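Long-range contacts in rhino (Drosophila melanogaster, PDB 5XYV), which binds the Deadlock N-terminal domain through its chromoshadow domain, a partnership that probably helps specify germline piRNA clusters: residues L12-I17 with V31-C36; D25-F30 with V42-I47. One frame throughout, in Å; residues are numbered along the deposited sequence.

Contact 1 of 2, residues L12-I17 with V31-C36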
ATOM      1  N   LEU B  12      13.090 -20.204   2.290  1.00 32.87           N
ATOM      2  CA  LEU B  12      12.061 -20.400   3.319  1.00 33.69           C
ATOM      3  C   LEU B  12      10.754 -19.697   2.984  1.00 37.64           C
ATOM      4  O   LEU B  12      10.695 -18.854   2.086  1.00 38.44           O
ATOM      5  CB  LEU B  12      12.548 -19.923   4.686  1.00 36.04           C
ATOM      6  CG  LEU B  12      13.931 -20.380   5.135  1.00 36.96           C
ATOM      7  CD1 LEU B  12      14.375 -19.593   6.362  1.00 33.12           C
ATOM      8  CD2 LEU B  12      13.903 -21.871   5.430  1.00 32.87           C
ATOM      9  N   ASP B  13       9.706 -20.048   3.717  1.00 40.04           N
ATOM     10  CA  ASP B  13       8.404 -19.426   3.539  1.00 38.39           C
ATOM     11  C   ASP B  13       8.267 -18.145   4.357  1.00 38.83           C
ATOM     12  O   ASP B  13       8.703 -18.077   5.514  1.00 39.95           O
ATOM     13  CB  ASP B  13       7.298 -20.407   3.914  1.00 43.28           C
ATOM     14  CG  ASP B  13       7.073 -21.460   2.851  1.00 53.17           C
ATOM     15  OD1 ASP B  13       7.389 -21.199   1.665  1.00 56.94           O
ATOM     16  OD2 ASP B  13       6.582 -22.552   3.202  1.00 50.56           O
ATOM     17  N   LEU B  14       7.661 -17.130   3.744  1.00 39.75           N
ATOM     18  CA  LEU B  14       7.475 -15.829   4.384  1.00 35.46           C
ATOM     19  C   LEU B  14       6.727 -15.972   5.714  1.00 39.05           C
ATOM     20  O   LEU B  14       5.709 -16.666   5.782  1.00 37.78           O
ATOM     21  CB  LEU B  14       6.722 -14.878   3.449  1.00 34.05           C
ATOM     22  CG  LEU B  14       6.585 -13.410   3.857  1.00 37.15           C
ATOM     23  CD1 LEU B  14       7.931 -12.736   3.925  1.00 32.48           C
ATOM     24  CD2 LEU B  14       5.686 -12.672   2.885  1.00 34.95           C
ATOM     25  N   ASP B  15       7.242 -15.341   6.768  1.00 35.50           N
ATOM     26  CA  ASP B  15       6.575 -15.404   8.060  1.00 38.21           C
ATOM     27  C   ASP B  15       5.743 -14.138   8.218  1.00 35.04           C
ATOM     28  O   ASP B  15       4.549 -14.125   7.878  1.00 42.29           O
ATOM     29  CB  ASP B  15       7.581 -15.547   9.204  1.00 39.09           C
ATOM     30  CG  ASP B  15       6.945 -16.070  10.485  1.00 43.45           C
ATOM     31  OD1 ASP B  15       5.898 -16.747  10.394  1.00 49.48           O
ATOM     32  OD2 ASP B  15       7.499 -15.797  11.571  1.00 46.97           O
ATOM     33  N   LYS B  16       6.378 -13.081   8.724  1.00 30.64           N
ATOM     34  CA  LYS B  16       5.742 -11.768   8.903  1.00 36.01           C
ATOM     35  C   LYS B  16       6.425 -10.681   8.030  1.00 30.03           C
ATOM     36  O   LYS B  16       7.622 -10.773   7.728  1.00 30.17           O
ATOM     37  CB  LYS B  16       5.766 -11.354  10.398  1.00 32.32           C
ATOM     38  CG  LYS B  16       5.201 -12.374  11.405  1.00 38.26           C
ATOM     39  CD  LYS B  16       4.083 -13.218  10.819  1.00 54.04           C
ATOM     40  CE  LYS B  16       3.792 -14.555  11.577  1.00 52.24           C
ATOM     41  NZ  LYS B  16       2.918 -14.415  12.825  1.00 52.20           N
ATOM     42  N   ILE B  17       5.658  -9.659   7.635  1.00 28.89           N
ATOM     43  CA  ILE B  17       6.216  -8.405   7.117  1.00 26.45           C
ATOM     44  C   ILE B  17       6.184  -7.398   8.239  1.00 30.13           C
ATOM     45  O   ILE B  17       5.097  -7.001   8.664  1.00 32.38           O
ATOM     46  CB  ILE B  17       5.424  -7.835   5.925  1.00 28.02           C
ATOM     47  CG1 ILE B  17       5.301  -8.875   4.807  1.00 29.44           C
ATOM     48  CG2 ILE B  17       6.036  -6.509   5.443  1.00 23.01           C
ATOM     49  CD1 ILE B  17       4.767  -8.315   3.486  1.00 25.55           C
ATOM     50  N   VAL B  31      11.365  -8.391   6.497  1.00 21.68           N
ATOM     51  CA  VAL B  31      10.557  -9.588   6.671  1.00 25.63           C
ATOM     52  C   VAL B  31      11.250 -10.642   7.501  1.00 25.78           C
ATOM     53  O   VAL B  31      12.472 -10.643   7.659  1.00 23.82           O
ATOM     54  CB  VAL B  31      10.167 -10.258   5.298  1.00 29.15           C
ATOM     55  CG1 VAL B  31       9.357  -9.309   4.422  1.00 21.43           C
ATOM     56  CG2 VAL B  31      11.423 -10.826   4.574  1.00 22.28           C
ATOM     57  N   THR B  32      10.436 -11.549   8.020  1.00 25.02           N
ATOM     58  CA  THR B  32      10.944 -12.730   8.702  1.00 29.13           C
ATOM     59  C   THR B  32      10.470 -13.979   7.956  1.00 29.50           C
ATOM     60  O   THR B  32       9.463 -13.948   7.236  1.00 31.67           O
ATOM     61  CB  THR B  32      10.512 -12.753  10.169  1.00 25.62           C
ATOM     62  OG1 THR B  32       9.085 -12.794  10.236  1.00 34.10           O
ATOM     63  CG2 THR B  32      10.994 -11.496  10.861  1.00 30.68           C
ATOM     64  N   TRP B  33      11.207 -15.068   8.102  1.00 32.13           N
ATOM     65  CA  TRP B  33      10.838 -16.306   7.435  1.00 38.94           C
ATOM     66  C   TRP B  33      10.466 -17.336   8.482  1.00 36.61           C
ATOM     67  O   TRP B  33      10.950 -17.263   9.610  1.00 32.29           O
ATOM     68  CB  TRP B  33      11.986 -16.815   6.562  1.00 28.96           C
ATOM     69  CG  TRP B  33      12.545 -15.762   5.689  1.00 30.21           C
ATOM     70  CD1 TRP B  33      13.635 -14.984   5.934  1.00 28.69           C
ATOM     71  CD2 TRP B  33      12.041 -15.361   4.411  1.00 31.99           C
ATOM     72  NE1 TRP B  33      13.838 -14.116   4.886  1.00 27.34           N
ATOM     73  CE2 TRP B  33      12.872 -14.331   3.935  1.00 28.93           C
ATOM     74  CE3 TRP B  33      10.960 -15.772   3.624  1.00 30.64           C
ATOM     75  CZ2 TRP B  33      12.657 -13.702   2.700  1.00 30.64           C
ATOM     76  CZ3 TRP B  33      10.743 -15.152   2.414  1.00 26.67           C
ATOM     77  CH2 TRP B  33      11.589 -14.131   1.956  1.00 30.35           C
ATOM     78  N   LYS B  34       9.643 -18.308   8.097  1.00 32.46           N
ATOM     79  CA  LYS B  34       9.269 -19.371   9.016  1.00 37.51           C
ATOM     80  C   LYS B  34      10.449 -20.270   9.341  1.00 39.47           C
ATOM     81  O   LYS B  34      11.144 -20.755   8.435  1.00 37.65           O
ATOM     82  CB  LYS B  34       8.125 -20.199   8.443  1.00 37.78           C
ATOM     83  CG  LYS B  34       6.801 -19.442   8.384  1.00 42.99           C
ATOM     84  CD  LYS B  34       5.701 -20.264   7.734  1.00 40.53           C
ATOM     85  CE  LYS B  34       4.414 -19.467   7.660  1.00 43.17           C
ATOM     86  NZ  LYS B  34       3.340 -20.216   6.946  1.00 54.03           N
ATOM     87  N   GLY B  35      10.677 -20.479  10.637  1.00 39.23           N
ATOM     88  CA  GLY B  35      11.723 -21.380  11.081  1.00 41.49           C
ATOM     89  C   GLY B  35      13.048 -20.673  11.263  1.00 45.42           C
ATOM     90  O   GLY B  35      14.026 -21.262  11.738  1.00 51.31           O
ATOM     91  N   CYS B  36      13.074 -19.397  10.886  1.00 38.12           N
ATOM     92  CA  CYS B  36      14.277 -18.586  10.976  1.00 35.43           C
ATOM     93  C   CYS B  36      14.058 -17.333  11.802  1.00 34.26           C
ATOM     94  O   CYS B  36      12.986 -16.744  11.769  1.00 36.65           O
ATOM     95  CB  CYS B  36      14.764 -18.207   9.575  1.00 37.23           C
ATOM     96  SG  CYS B  36      16.207 -17.114   9.546  1.00 40.72           S
TER
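Thr32 holds OG1 between its own backbone N and carbonyl carbon (chi1 61°), and from there the hydroxyl oxygen accepts the N-H of Lys16 at 3.1 Å. Leu14 has CG anti to its backbone N (chi1 -172°); beyond it CD1 lies against Val31 CB at 3.6 Å, the two side chains crossing at about a right angle. That same methyl sits over a face of the Trp33 indole, where Val31 CG2 also packs, offset toward the rim. The main chain of Asp13 meets the ring at its edge, with the carbonyl carbon in the ring plane. Trp33 suits the place because its hydrocarbon surface is buried while its NE1 is bonded to Asp40.

The backbones form an antiparallel ladder in the first hairpin of the chromoshadow sheet, interrupted by a classic beta bulge in which Asp15 and Lys16 both face Thr32. Thr32 O receives Asp15 N at 2.7 Å, and Thr32 N gives a bond of 2.9 Å to Lys16 O. A threonine serves well opposite the bulge, since carbonyl and hydroxyl of one residue can each accept one of its two N-H groups. Before the bulge, Lys34 N reaches Asp13 O in a nearly straight bond of 2.8 Å.

A type II turn runs from Trp33 to Cys36, with Gly35 at its third position (phi 90°). Leu12 CD1 covers the turn, 3.5 Å from Cys36 CB. The side chains of Lys34 and Asp15 cross at about a right angle, Lys34 CG lying 3.5 Å from Asp15 OD1; beyond CG the lysine chain is extended.

Contact 2 of 2, residues D25-F30 with V42-I47; sequences DDLFMF and VHINDI
His43 and Asp26 are joined by a side-chain hydrogen bond, the N-H of His43 NE2 pointing to Asp26 OD1, 2.9 Å from N to O. The bond is bent (139° at the hydrogen) and uses the anti lone pair of OD1; the carboxylate plane stands 73° from that of the imidazole. His43 has CG anti to its backbone N, beside the carbonyl carbon. On the other ring nitrogen, ND1 accepts the N-H of Asn45 at 3.0 Å, so both nitrogens are engaged and the rotation of the ring is fixed. Histidine fits here because one ring can donate to a carboxylate and accept from the main chain.

The backbone bonds are those of an antiparallel pair. Met29 and Val42 exchange two, each of 2.8 Å, and beyond the non-hydrogen-bonded pair Phe28 and His43, Ile44 N reaches Leu27 O at 3.0 Å.

The aromatic contact is T-shaped: the imidazole turns its edge to the face of Phe28, with CD2 over the ring near its rim and the planes at 90°. Leu27 O lies over a face of the imidazole. An alanine in place of His43 would probably leave Asp26 OD1 and the Asn45 N-H without their mates and open a gap over the face of Phe28.

Apolar contacts join Leu27 and Met29 to Ile44 and Ile47. Met29 CG meets Ile47 CD1 at 3.6 Å, and Leu27 CD2 touches Ile44 CD1 at 3.8 Å. Phe28 also packs on Leu23 of the Deadlock chain, and Ile44 on Ile56 of the second Rhino subunit. Such a meeting of strands 26-33 and 39-43 belongs to the three-stranded antiparallel sheet of the chromoshadow domain.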
ATOM      1  N   ASP B  25      11.906   5.140  -6.120  1.00 52.24           N
ATOM      2  CA  ASP B  25      10.936   4.219  -6.698  1.00 51.52           C
ATOM      3  C   ASP B  25      11.134   2.804  -6.175  1.00 48.11           C
ATOM      4  O   ASP B  25      10.384   1.891  -6.516  1.00 53.17           O
ATOM      5  CB  ASP B  25      11.043   4.231  -8.225  1.00 62.63           C
ATOM      6  CG  ASP B  25      10.618   5.557  -8.832  1.00 74.13           C
ATOM      7  OD1 ASP B  25       9.794   6.266  -8.211  1.00 71.46           O
ATOM      8  OD2 ASP B  25      11.116   5.885  -9.934  1.00 77.64           O
ATOM      9  N   ASP B  26      12.158   2.618  -5.354  1.00 44.04           N
ATOM     10  CA  ASP B  26      12.409   1.310  -4.777  1.00 36.78           C
ATOM     11  C   ASP B  26      11.753   1.159  -3.425  1.00 34.10           C
ATOM     12  O   ASP B  26      11.932   1.994  -2.539  1.00 38.27           O
ATOM     13  CB  ASP B  26      13.915   1.047  -4.663  1.00 35.76           C
ATOM     14  CG  ASP B  26      14.547   0.779  -5.995  1.00 33.97           C
ATOM     15  OD1 ASP B  26      14.161  -0.229  -6.622  1.00 34.73           O
ATOM     16  OD2 ASP B  26      15.410   1.576  -6.417  1.00 33.06           O
ATOM     17  N   LEU B  27      10.981   0.091  -3.278  1.00 27.86           N
ATOM     18  CA  LEU B  27      10.344  -0.210  -2.009  1.00 31.17           C
ATOM     19  C   LEU B  27      10.925  -1.501  -1.475  1.00 28.78           C
ATOM     20  O   LEU B  27      10.900  -2.535  -2.149  1.00 25.23           O
ATOM     21  CB  LEU B  27       8.816  -0.329  -2.155  1.00 25.07           C
ATOM     22  CG  LEU B  27       7.970  -0.533  -0.892  1.00 30.44           C
ATOM     23  CD1 LEU B  27       8.227   0.557   0.139  1.00 27.40           C
ATOM     24  CD2 LEU B  27       6.453  -0.656  -1.210  1.00 29.79           C
ATOM     25  N   PHE B  28      11.444  -1.438  -0.255  1.00 29.47           N
ATOM     26  CA  PHE B  28      11.970  -2.627   0.395  1.00 25.90           C
ATOM     27  C   PHE B  28      11.080  -3.005   1.555  1.00 26.28           C
ATOM     28  O   PHE B  28      10.530  -2.127   2.233  1.00 25.57           O
ATOM     29  CB  PHE B  28      13.398  -2.394   0.866  1.00 20.91           C
ATOM     30  CG  PHE B  28      14.378  -2.375  -0.239  1.00 24.03           C
ATOM     31  CD1 PHE B  28      14.985  -3.548  -0.648  1.00 23.23           C
ATOM     32  CD2 PHE B  28      14.704  -1.186  -0.878  1.00 26.39           C
ATOM     33  CE1 PHE B  28      15.896  -3.541  -1.683  1.00 24.80           C
ATOM     34  CE2 PHE B  28      15.614  -1.174  -1.919  1.00 24.49           C
ATOM     35  CZ  PHE B  28      16.204  -2.351  -2.320  1.00 23.27           C
ATOM     36  N   MET B  29      10.928  -4.311   1.750  1.00 21.64           N
ATOM     37  CA  MET B  29      10.168  -4.853   2.848  1.00 22.21           C
ATOM     38  C   MET B  29      11.115  -5.553   3.794  1.00 22.00           C
ATOM     39  O   MET B  29      12.057  -6.215   3.354  1.00 21.99           O
ATOM     40  CB  MET B  29       9.100  -5.824   2.335  1.00 28.66           C
ATOM     41  CG  MET B  29       8.543  -5.469   0.973  1.00 26.55           C
ATOM     42  SD  MET B  29       7.307  -4.164   1.091  1.00 34.26           S
ATOM     43  CE  MET B  29       6.060  -5.008   2.079  1.00 26.80           C
ATOM     44  N   PHE B  30      10.860  -5.397   5.086  1.00 21.73           N
ATOM     45  CA  PHE B  30      11.648  -6.039   6.121  1.00 21.66           C
ATOM     46  C   PHE B  30      10.840  -7.184   6.680  1.00 25.21           C
ATOM     47  O   PHE B  30       9.746  -6.993   7.226  1.00 26.46           O
ATOM     48  CB  PHE B  30      12.066  -5.006   7.163  1.00 27.16           C
ATOM     49  CG  PHE B  30      12.833  -3.870   6.548  1.00 32.92           C
ATOM     50  CD1 PHE B  30      12.213  -2.668   6.236  1.00 33.06           C
ATOM     51  CD2 PHE B  30      14.156  -4.046   6.175  1.00 28.16           C
ATOM     52  CE1 PHE B  30      12.921  -1.654   5.617  1.00 32.41           C
ATOM     53  CE2 PHE B  30      14.856  -3.031   5.568  1.00 26.49           C
ATOM     54  CZ  PHE B  30      14.239  -1.839   5.291  1.00 28.51           C
ATOM     55  N   VAL B  42      14.040  -7.180   1.667  1.00 21.86           N
ATOM     56  CA  VAL B  42      13.688  -7.849   0.435  1.00 21.63           C
ATOM     57  C   VAL B  42      13.045  -6.821  -0.468  1.00 21.17           C
ATOM     58  O   VAL B  42      12.132  -6.120  -0.036  1.00 23.18           O
ATOM     59  CB  VAL B  42      12.727  -9.010   0.717  1.00 30.62           C
ATOM     60  CG1 VAL B  42      11.942  -9.391  -0.529  1.00 33.48           C
ATOM     61  CG2 VAL B  42      13.497 -10.188   1.302  1.00 27.91           C
ATOM     62  N   HIS B  43      13.514  -6.697  -1.703  1.00 21.41           N
ATOM     63  CA  HIS B  43      12.868  -5.757  -2.622  1.00 24.23           C
ATOM     64  C   HIS B  43      11.460  -6.248  -2.912  1.00 26.39           C
ATOM     65  O   HIS B  43      11.251  -7.463  -2.970  1.00 27.14           O
ATOM     66  CB  HIS B  43      13.657  -5.596  -3.917  1.00 28.14           C
ATOM     67  CG  HIS B  43      13.160  -4.485  -4.777  1.00 29.40           C
ATOM     68  ND1 HIS B  43      12.133  -4.645  -5.690  1.00 29.51           N
ATOM     69  CD2 HIS B  43      13.510  -3.180  -4.844  1.00 28.45           C
ATOM     70  CE1 HIS B  43      11.905  -3.501  -6.297  1.00 28.91           C
ATOM     71  NE2 HIS B  43      12.724  -2.586  -5.795  1.00 25.87           N
ATOM     72  N   ILE B  44      10.497  -5.327  -3.073  1.00 26.69           N
ATOM     73  CA  ILE B  44       9.094  -5.737  -3.165  1.00 24.03           C
ATOM     74  C   ILE B  44       8.898  -6.593  -4.397  1.00 23.58           C
ATOM     75  O   ILE B  44       8.031  -7.471  -4.418  1.00 28.55           O
ATOM     76  CB  ILE B  44       8.094  -4.529  -3.197  1.00 24.59           C
ATOM     77  CG1 ILE B  44       6.649  -5.036  -3.127  1.00 27.98           C
ATOM     78  CG2 ILE B  44       8.260  -3.663  -4.446  1.00 20.98           C
ATOM     79  CD1 ILE B  44       5.648  -3.963  -2.951  1.00 31.45           C
ATOM     80  N   ASN B  45       9.707  -6.355  -5.427  1.00 27.56           N
ATOM     81  CA  ASN B  45       9.611  -7.159  -6.642  1.00 28.10           C
ATOM     82  C   ASN B  45       9.949  -8.623  -6.396  1.00 29.20           C
ATOM     83  O   ASN B  45       9.525  -9.493  -7.148  1.00 26.01           O
ATOM     84  CB  ASN B  45      10.518  -6.601  -7.742  1.00 27.47           C
ATOM     85  CG  ASN B  45      10.003  -5.289  -8.322  1.00 32.45           C
ATOM     86  OD1 ASN B  45       8.818  -4.979  -8.235  1.00 29.16           O
ATOM     87  ND2 ASN B  45      10.901  -4.515  -8.916  1.00 30.38           N
ATOM     88  N   ASP B  46      10.725  -8.895  -5.352  1.00 28.06           N
ATOM     89  CA  ASP B  46      11.153 -10.264  -5.081  1.00 33.74           C
ATOM     90  C   ASP B  46      10.064 -11.120  -4.420  1.00 31.53           C
ATOM     91  O   ASP B  46      10.174 -12.335  -4.372  1.00 30.46           O
ATOM     92  CB  ASP B  46      12.410 -10.266  -4.199  1.00 32.78           C
ATOM     93  CG  ASP B  46      13.649  -9.752  -4.924  1.00 40.11           C
ATOM     94  OD1 ASP B  46      13.687  -9.790  -6.180  1.00 43.13           O
ATOM     95  OD2 ASP B  46      14.597  -9.325  -4.223  1.00 42.74           O
ATOM     96  N   ILE B  47       9.023 -10.481  -3.905  1.00 26.52           N
ATOM     97  CA  ILE B  47       7.963 -11.192  -3.189  1.00 27.31           C
ATOM     98  C   ILE B  47       6.550 -10.957  -3.727  1.00 30.93           C
ATOM     99  O   ILE B  47       5.624 -11.613  -3.287  1.00 28.84           O
ATOM    100  CB  ILE B  47       7.973 -10.837  -1.678  1.00 27.98           C
ATOM    101  CG1 ILE B  47       8.103  -9.331  -1.491  1.00 26.90           C
ATOM    102  CG2 ILE B  47       9.016 -11.649  -0.916  1.00 28.44           C
ATOM    103  CD1 ILE B  47       7.978  -8.884  -0.021  1.00 28.77           C
TER

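From the N terminus, the chain enters strand 14-23, turns back through strand 26-33 and then into strand 39-43. Contact 1 closes the first hairpin at its open end, where residues 31-36 return to 12-17; contact 2 closes the second, bringing 42-47 back to 25-30. Their segments alternate along the sequence, so the two loops cross, sharing strand 26-33 as the middle strand of the sheet. Although their centres lie about 15 Å apart, on opposite sides of the chain's centre, the contacts touch through Ile17 against Met29 and through Val31 and Trp33 against Val42. Helix 52-61 follows, packing on Ile17 from contact 1 and Met29 from contact 2.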